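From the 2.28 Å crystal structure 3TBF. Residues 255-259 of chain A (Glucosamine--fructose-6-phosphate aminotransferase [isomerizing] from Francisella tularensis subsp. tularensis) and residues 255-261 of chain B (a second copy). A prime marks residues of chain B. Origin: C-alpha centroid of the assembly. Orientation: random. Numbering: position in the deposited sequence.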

# COMPACT_ATOMS: atom_id res chain seq x y z
N ILE A 255 -19.37 -5.45 -3.35
CA ILE A 255 -18.73 -6.46 -2.55
C ILE A 255 -17.47 -5.90 -1.88
O ILE A 255 -16.70 -5.16 -2.49
N HIS A 256 -17.22 -6.32 -0.64
CA HIS A 256 -16.01 -5.92 0.05
C HIS A 256 -14.83 -6.72 -0.48
O HIS A 256 -14.43 -7.73 0.11
N ALA A 257 -14.24 -6.24 -1.56
CA ALA A 257 -13.18 -6.94 -2.21
C ALA A 257 -11.93 -6.31 -1.72
O ALA A 257 -11.86 -5.11 -1.66
N GLU A 258 -10.93 -7.12 -1.39
CA GLU A 258 -9.64 -6.64 -0.99
C GLU A 258 -8.51 -7.49 -1.56
O GLU A 258 -8.60 -8.76 -1.59
N ALA A 259 -7.43 -6.81 -1.93
CA ALA A 259 -6.24 -7.45 -2.51
C ALA A 259 -5.11 -7.55 -1.52
O ALA A 259 -4.84 -6.60 -0.78
N ILE B 255 -13.04 -10.24 11.99
CA ILE B 255 -13.82 -9.27 11.22
C ILE B 255 -13.05 -8.82 9.98
O ILE B 255 -11.81 -8.67 10.02
N HIS B 256 -13.76 -8.56 8.89
CA HIS B 256 -13.10 -8.07 7.70
C HIS B 256 -12.88 -6.57 7.84
O HIS B 256 -13.69 -5.76 7.39
N ALA B 257 -11.79 -6.23 8.50
CA ALA B 257 -11.43 -4.87 8.80
C ALA B 257 -10.47 -4.39 7.74
O ALA B 257 -9.53 -5.09 7.38
N GLU B 258 -10.68 -3.19 7.24
CA GLU B 258 -9.77 -2.64 6.25
C GLU B 258 -9.54 -1.20 6.50
O GLU B 258 -10.47 -0.53 6.82
N ALA B 259 -8.31 -0.74 6.32
CA ALA B 259 -7.97 0.66 6.47
C ALA B 259 -7.84 1.37 5.13
O ALA B 259 -7.32 0.79 4.18
N TYR B 260 -8.27 2.62 5.09
CA TYR B 260 -8.15 3.48 3.95
C TYR B 260 -7.61 4.83 4.36
O TYR B 260 -7.91 5.31 5.43
N PRO B 261 -6.83 5.47 3.48
CA PRO B 261 -6.40 6.81 3.70
C PRO B 261 -7.62 7.68 3.54
O PRO B 261 -8.30 7.54 2.55

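Two copies of the same strand cross at 64°, with a closest axis approach of 9.5 Å, a gap filled by side chains. Along chain B, Ile255′ (m, t) lies out of reach of the other stretch. His256′ points toward chain A with chi1 t, and its flat ring stacks face-to-face on that of His256, also t: the centroids are 3.7 Å apart and the planes 11° from parallel. The two ND1 atoms, His256 ND1 and His256′ ND1, come within 3.4 Å but are not hydrogen-bonded to each other; each finds a partner elsewhere in the structure. At the ring edge, His256′ NE2 donates to Glu258 OE1 at 2.9 Å. Imidazole thus serves both as a stacking surface and as an in-plane donor. Ala257′ turns its small side chain away, in the usual alternation of a strand, while its carbonyl O accepts from water 1 (2.9 Å), which also donates to Glu258 OE2 (2.7 Å). Glu258′, extended with chi1 and chi2 both t, points back in, and its OE1 accepts from His256 NE2 at 2.8 Å, completing a reciprocal pair. The arrangement also brings two like-charged carboxylate oxygens, Glu258 OE2 and Glu258′ OE2, to 3.6 Å. Ala259′ again faces away. Tyr260′ (chi1 m) starts sideways, but its long side chain brings OH to Glu258′ OE1 in a weak 2.7 Å hydrogen bond. Pro261′ lies beyond the contact.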

# COMPACT_ATOMS: atom_id res chain seq x y z
CB ILE A 255 -18.32 -7.65 -3.38
CG1 ILE A 255 -19.56 -8.38 -3.89
CG2 ILE A 255 -17.56 -8.62 -2.56
CD1 ILE A 255 -19.24 -9.55 -4.86
CB HIS A 256 -16.14 -6.08 1.58
CG HIS A 256 -15.05 -5.39 2.35
ND1 HIS A 256 -14.98 -5.42 3.73
CD2 HIS A 256 -13.98 -4.66 1.94
CE1 HIS A 256 -13.93 -4.73 4.12
NE2 HIS A 256 -13.29 -4.28 3.07
CB ALA A 257 -13.28 -6.76 -3.71
CB GLU A 258 -9.56 -6.67 0.53
CG GLU A 258 -8.34 -5.89 1.03
CD GLU A 258 -8.20 -5.93 2.54
OE1 GLU A 258 -8.99 -6.69 3.15
OE2 GLU A 258 -7.29 -5.23 3.08
CB ALA A 259 -5.77 -6.71 -3.74
CB ILE B 255 -14.15 -8.02 12.05
CG1 ILE B 255 -15.29 -8.35 13.02
CG2 ILE B 255 -14.57 -6.87 11.18
CD1 ILE B 255 -15.41 -7.47 14.22
CB HIS B 256 -13.88 -8.41 6.44
CG HIS B 256 -13.11 -8.17 5.17
ND1 HIS B 256 -13.60 -8.49 3.92
CD2 HIS B 256 -11.88 -7.64 4.95
CE1 HIS B 256 -12.72 -8.16 3.01
NE2 HIS B 256 -11.66 -7.64 3.60
CB ALA B 257 -10.74 -4.81 10.14
CB GLU B 258 -10.38 -2.75 4.84
CG GLU B 258 -9.31 -2.48 3.72
CD GLU B 258 -9.85 -2.71 2.30
OE1 GLU B 258 -11.08 -2.91 2.15
OE2 GLU B 258 -9.02 -2.65 1.33
CB ALA B 259 -6.66 0.81 7.20
CB TYR B 260 -9.52 3.71 3.32
CG TYR B 260 -10.11 2.53 2.64
CD1 TYR B 260 -9.78 2.23 1.32
CD2 TYR B 260 -11.02 1.71 3.28
CE1 TYR B 260 -10.31 1.11 0.67
CE2 TYR B 260 -11.55 0.59 2.66
CZ TYR B 260 -11.20 0.29 1.34
OH TYR B 260 -11.74 -0.81 0.67
CB PRO B 261 -5.37 7.05 2.61
CG PRO B 261 -5.27 5.82 1.82
CD PRO B 261 -6.43 4.97 2.15
O HOH W 1 -7.16 -5.21 5.74